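PDB 7AGM: N-acetylmuramoyl-L-alanine amidase from Mycolicibacterium smegmatis, which catalyses hydrolysis of the amide bond between N-acetylmuramoyl and L-alanine residues in peptidoglycan, probably using its bound zinc. Local coordinates for residues G43-F55 and C183-K196. Sequence-based numbering, arbitrary orientation.
With ZN (zinc ion), chain C.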
loop_
_atom_site.group_PDB
_atom_site.type_symbol
_atom_site.label_atom_id
_atom_site.label_comp_id
_atom_site.label_asym_id
_atom_site.label_seq_id
_atom_site.Cartn_x
_atom_site.Cartn_y
_atom_site.Cartn_z
ATOM N N GLY A 43 -11.986 -5.189 4.553
ATOM C CA GLY A 43 -10.825 -5.922 4.101
ATOM C C GLY A 43 -11.107 -7.411 4.010
ATOM O O GLY A 43 -12.092 -7.924 4.541
ATOM N N THR A 44 -10.220 -8.115 3.314
ATOM C CA THR A 44 -10.390 -9.546 3.128
ATOM C C THR A 44 -9.742 -10.294 4.291
ATOM O O THR A 44 -9.358 -9.705 5.303
ATOM C CB THR A 44 -9.914 -9.968 1.736
ATOM O OG1 THR A 44 -10.312 -11.326 1.485
ATOM C CG2 THR A 44 -8.397 -9.842 1.611
ATOM N N ALA A 45 -9.646 -11.613 4.163
ATOM C CA ALA A 45 -9.060 -12.457 5.192
ATOM C C ALA A 45 -8.659 -13.772 4.553
ATOM O O ALA A 45 -9.127 -14.126 3.464
ATOM C CB ALA A 45 -10.041 -12.734 6.343
ATOM N N THR A 46 -7.779 -14.493 5.241
ATOM C CA THR A 46 -7.479 -15.851 4.815
ATOM C C THR A 46 -8.725 -16.719 4.991
ATOM O O THR A 46 -9.697 -16.327 5.643
ATOM C CB THR A 46 -6.297 -16.432 5.602
ATOM O OG1 THR A 46 -6.660 -16.618 6.979
ATOM C CG2 THR A 46 -5.081 -15.491 5.525
ATOM N N ASP A 47 -8.698 -17.908 4.384
ATOM C CA ASP A 47 -9.833 -18.816 4.505
ATOM C C ASP A 47 -10.184 -19.059 5.965
ATOM O O ASP A 47 -11.363 -19.132 6.330
ATOM C CB ASP A 47 -9.518 -20.149 3.824
ATOM C CG ASP A 47 -9.558 -20.058 2.318
ATOM O OD1 ASP A 47 -10.256 -19.165 1.794
ATOM O OD2 ASP A 47 -8.898 -20.887 1.660
ATOM N N ASP A 48 -9.174 -19.169 6.818
ATOM C CA ASP A 48 -9.392 -19.462 8.223
ATOM C C ASP A 48 -9.378 -18.222 9.111
ATOM O O ASP A 48 -9.297 -18.353 10.338
ATOM C CB ASP A 48 -8.422 -20.538 8.701
ATOM C CG ASP A 48 -6.988 -20.213 8.381
ATOM O OD1 ASP A 48 -6.126 -21.091 8.582
ATOM O OD2 ASP A 48 -6.710 -19.078 7.939
ATOM N N GLY A 49 -9.470 -17.030 8.525
ATOM C CA GLY A 49 -9.889 -15.855 9.260
ATOM C C GLY A 49 -8.811 -14.914 9.749
ATOM O O GLY A 49 -9.106 -14.062 10.597
ATOM N N TYR A 50 -7.582 -15.038 9.276
ATOM C CA TYR A 50 -6.577 -14.031 9.596
ATOM C C TYR A 50 -6.868 -12.798 8.747
ATOM O O TYR A 50 -6.892 -12.902 7.517
ATOM C CB TYR A 50 -5.167 -14.561 9.331
ATOM C CG TYR A 50 -4.080 -13.540 9.576
ATOM C CD1 TYR A 50 -3.813 -13.053 10.858
ATOM C CD2 TYR A 50 -3.317 -13.055 8.525
ATOM C CE1 TYR A 50 -2.816 -12.097 11.073
ATOM C CE2 TYR A 50 -2.327 -12.111 8.727
ATOM C CZ TYR A 50 -2.075 -11.638 9.998
ATOM O OH TYR A 50 -1.080 -10.699 10.167
ATOM N N PRO A 51 -7.150 -11.640 9.346
ATOM C CA PRO A 51 -7.675 -10.512 8.565
ATOM C C PRO A 51 -6.609 -9.648 7.913
ATOM O O PRO A 51 -5.516 -9.426 8.444
ATOM C CB PRO A 51 -8.435 -9.694 9.616
ATOM C CG PRO A 51 -7.710 -9.960 10.896
ATOM C CD PRO A 51 -7.142 -11.364 10.797
ATOM N N GLU A 52 -6.972 -9.147 6.724
ATOM C CA GLU A 52 -6.120 -8.208 6.004
ATOM C C GLU A 52 -5.661 -7.060 6.894
ATOM O O GLU A 52 -4.489 -6.665 6.852
ATOM C CB GLU A 52 -6.857 -7.657 4.783
ATOM C CG GLU A 52 -6.003 -6.669 3.996
ATOM C CD GLU A 52 -6.724 -6.076 2.809
ATOM O OE1 GLU A 52 -7.876 -6.484 2.546
ATOM O OE2 GLU A 52 -6.146 -5.188 2.140
ATOM N N HIS A 53 -6.560 -6.521 7.724
ATOM C CA HIS A 53 -6.196 -5.335 8.494
ATOM C C HIS A 53 -5.051 -5.608 9.464
ATOM O O HIS A 53 -4.252 -4.707 9.737
ATOM C CB HIS A 53 -7.418 -4.737 9.198
ATOM C CG HIS A 53 -7.913 -5.530 10.371
ATOM N ND1 HIS A 53 -7.312 -5.487 11.612
ATOM C CD2 HIS A 53 -8.983 -6.349 10.501
ATOM C CE1 HIS A 53 -7.979 -6.259 12.452
ATOM N NE2 HIS A 53 -9.001 -6.792 11.804
ATOM N N SER A 54 -4.943 -6.837 9.985
ATOM C CA SER A 54 -3.825 -7.156 10.870
ATOM C C SER A 54 -2.539 -7.386 10.084
ATOM O O SER A 54 -1.456 -6.968 10.521
ATOM C CB SER A 54 -4.158 -8.368 11.738
ATOM O OG SER A 54 -5.271 -8.083 12.572
ATOM N N PHE A 55 -2.642 -8.022 8.913
ATOM C CA PHE A 55 -1.472 -8.174 8.057
ATOM C C PHE A 55 -0.899 -6.818 7.666
ATOM O O PHE A 55 0.317 -6.600 7.740
ATOM C CB PHE A 55 -1.816 -8.957 6.790
ATOM C CG PHE A 55 -0.753 -8.847 5.734
ATOM C CD1 PHE A 55 0.442 -9.539 5.859
ATOM C CD2 PHE A 55 -0.923 -8.012 4.639
ATOM C CE1 PHE A 55 1.445 -9.422 4.907
ATOM C CE2 PHE A 55 0.070 -7.890 3.679
ATOM C CZ PHE A 55 1.255 -8.593 3.802
ATOM N N CYS A 183 0.201 -7.116 -1.521
ATOM C CA CYS A 183 1.349 -7.990 -1.282
ATOM C C CYS A 183 1.128 -9.398 -1.809
ATOM O O CYS A 183 2.090 -10.061 -2.221
ATOM C CB CYS A 183 1.661 -8.047 0.214
ATOM S SG CYS A 183 2.242 -6.468 0.875
ATOM N N GLY A 184 -0.113 -9.871 -1.797
ATOM C CA GLY A 184 -0.402 -11.243 -2.175
ATOM C C GLY A 184 -1.884 -11.504 -2.054
ATOM O O GLY A 184 -2.672 -10.609 -1.736
ATOM N N ASN A 185 -2.250 -12.761 -2.296
ATOM C CA ASN A 185 -3.639 -13.206 -2.271
ATOM C C ASN A 185 -3.875 -13.963 -0.963
ATOM O O ASN A 185 -3.325 -15.050 -0.762
ATOM C CB ASN A 185 -3.891 -14.114 -3.472
ATOM C CG ASN A 185 -5.306 -14.662 -3.517
ATOM O OD1 ASN A 185 -6.167 -14.262 -2.733
ATOM N ND2 ASN A 185 -5.556 -15.571 -4.463
ATOM N N MET A 186 -4.709 -13.397 -0.088
ATOM C CA MET A 186 -4.992 -14.052 1.189
ATOM C C MET A 186 -5.699 -15.388 1.010
ATOM O O MET A 186 -5.694 -16.208 1.938
ATOM C CB MET A 186 -5.843 -13.149 2.085
ATOM C CG MET A 186 -5.212 -11.787 2.348
ATOM S SD MET A 186 -5.775 -11.021 3.891
ATOM C CE MET A 186 -4.621 -11.690 5.106
ATOM N N LYS A 187 -6.316 -15.616 -0.146
ATOM C CA LYS A 187 -7.011 -16.862 -0.433
ATOM C C LYS A 187 -6.099 -17.942 -0.997
ATOM O O LYS A 187 -6.557 -19.072 -1.197
ATOM C CB LYS A 187 -8.166 -16.609 -1.407
ATOM C CG LYS A 187 -9.113 -15.511 -0.963
ATOM C CD LYS A 187 -9.763 -15.851 0.365
ATOM C CE LYS A 187 -10.765 -14.782 0.767
ATOM N NZ LYS A 187 -11.292 -15.023 2.143
ATOM N N ASN A 188 -4.834 -17.632 -1.256
ATOM C CA ASN A 188 -3.856 -18.577 -1.785
ATOM C C ASN A 188 -3.084 -19.231 -0.635
ATOM O O ASN A 188 -2.716 -18.549 0.325
ATOM C CB ASN A 188 -2.874 -17.856 -2.708
ATOM C CG ASN A 188 -1.717 -18.736 -3.124
ATOM O OD1 ASN A 188 -0.633 -18.664 -2.549
ATOM N ND2 ASN A 188 -1.939 -19.575 -4.129
ATOM N N PRO A 189 -2.821 -20.543 -0.700
ATOM C CA PRO A 189 -2.127 -21.201 0.425
ATOM C C PRO A 189 -0.725 -20.684 0.708
ATOM O O PRO A 189 -0.324 -20.638 1.881
ATOM C CB PRO A 189 -2.132 -22.685 0.028
ATOM C CG PRO A 189 -3.327 -22.832 -0.853
ATOM C CD PRO A 189 -3.432 -21.518 -1.620
ATOM N N VAL A 190 0.048 -20.316 -0.319
ATOM C CA VAL A 190 1.402 -19.824 -0.072
ATOM C C VAL A 190 1.359 -18.421 0.524
ATOM O O VAL A 190 1.963 -18.150 1.572
ATOM C CB VAL A 190 2.255 -19.851 -1.354
ATOM C CG1 VAL A 190 3.659 -19.365 -1.041
ATOM C CG2 VAL A 190 2.279 -21.245 -1.981
ATOM N N ASP A 191 0.654 -17.500 -0.141
ATOM C CA ASP A 191 0.635 -16.120 0.335
ATOM C C ASP A 191 0.022 -16.029 1.728
ATOM O O ASP A 191 0.531 -15.301 2.590
ATOM C CB ASP A 191 -0.129 -15.213 -0.639
ATOM C CG ASP A 191 0.610 -14.966 -1.949
ATOM O OD1 ASP A 191 1.787 -15.352 -2.091
ATOM O OD2 ASP A 191 -0.013 -14.351 -2.838
ATOM N N SER A 192 -1.080 -16.748 1.968
ATOM C CA SER A 192 -1.686 -16.709 3.295
ATOM C C SER A 192 -0.730 -17.221 4.368
ATOM O O SER A 192 -0.643 -16.630 5.450
ATOM C CB SER A 192 -3.011 -17.472 3.317
ATOM O OG SER A 192 -2.816 -18.846 3.073
ATOM N N ALA A 193 -0.004 -18.313 4.095
ATOM C CA ALA A 193 0.962 -18.807 5.077
ATOM C C ALA A 193 2.055 -17.785 5.345
ATOM O O ALA A 193 2.454 -17.584 6.497
ATOM C CB ALA A 193 1.571 -20.132 4.627
ATOM N N LEU A 194 2.552 -17.120 4.296
ATOM C CA LEU A 194 3.538 -16.059 4.495
ATOM C C LEU A 194 2.965 -14.929 5.339
ATOM O O LEU A 194 3.618 -14.434 6.264
ATOM C CB LEU A 194 3.997 -15.508 3.146
ATOM C CG LEU A 194 5.015 -16.337 2.372
ATOM C CD1 LEU A 194 5.132 -15.796 0.941
ATOM C CD2 LEU A 194 6.379 -16.331 3.062
ATOM N N MET A 195 1.739 -14.503 5.024
ATOM C CA MET A 195 1.136 -13.356 5.695
ATOM C C MET A 195 0.881 -13.621 7.171
ATOM O O MET A 195 0.942 -12.693 7.985
ATOM C CB MET A 195 -0.166 -12.989 4.999
ATOM C CG MET A 195 0.081 -12.358 3.652
ATOM S SD MET A 195 -1.407 -12.279 2.657
ATOM C CE MET A 195 -0.776 -11.345 1.272
ATOM N N LYS A 196 0.569 -14.866 7.527
ATOM C CA LYS A 196 0.316 -15.231 8.912
ATOM C C LYS A 196 1.585 -15.335 9.749
ATOM O O LYS A 196 1.485 -15.436 10.977
ATOM C CB LYS A 196 -0.387 -16.583 8.957
ATOM C CG LYS A 196 -1.797 -16.599 8.427
ATOM C CD LYS A 196 -2.250 -18.045 8.392
ATOM C CE LYS A 196 -3.672 -18.208 7.979
ATOM N NZ LYS A 196 -4.033 -19.649 8.098
HETATM ZN ZN ZN C . -7.239 -3.884 0.993
HETATM O O HOH W 1 -6.452 -18.626 2.758
HETATM O O HOH W 2 -12.308 -17.582 2.086
HETATM O O HOH W 3 -7.001 -21.622 -0.466
HETATM O O HOH W 4 -9.008 -4.967 0.450
HETATM O O HOH W 5 -8.536 -2.771 -0.436
HETATM O O HOH W 6 -6.897 -5.114 -0.644
#
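The Phe-55 ring has Met-195 over one face: Met-195 CG makes a CH-pi contact off-centre, and Met-195 SD sits almost on the ring normal, 4.5 Å from the centroid, as a Met-aromatic contact. At the ring edge lies Cys-183, with SG in the ring plane and CB 3.7 Å from Phe-55 CZ. Over one face of the Tyr-50 ring, toward the rim, lies Lys-196 CA, while Met-195 O and Met-186 CE approach obliquely. With Tyr-50 CG anti to the backbone N (chi1 177°), the ring and the extended Lys-196 chain run past each other in opposite directions, Lys-196 CG 3.9 Å from Tyr-50 CD2. Lys-196 NZ then takes both syn lone pairs of the Asp-48 carboxylate, 2.6 Å from OD1 and 2.7 Å from OD2. Thr-46 OG1 donates to the same OD2 and accepts from Tyr-50 N, holding the carboxylate within its turn. Lys-187 NZ donates to Ala-45 O (2.7 Å), and a water links Asp-47 N to Met-186 O. The turn at the Met-186 thioether (chi3 88°) brings CE to 3.5 Å from Tyr-50 O while SD packs against Glu-52 CA, at the start of helix 52-69. Glu-52 OE2 binds zinc, with His-17, His-107 and three waters completing the site; Glu-52 OE1 accepts from Thr-44 N through its anti lone pair (3.0 Å, 165°) and from a zinc-bound water, which limits the carboxylate's rotation.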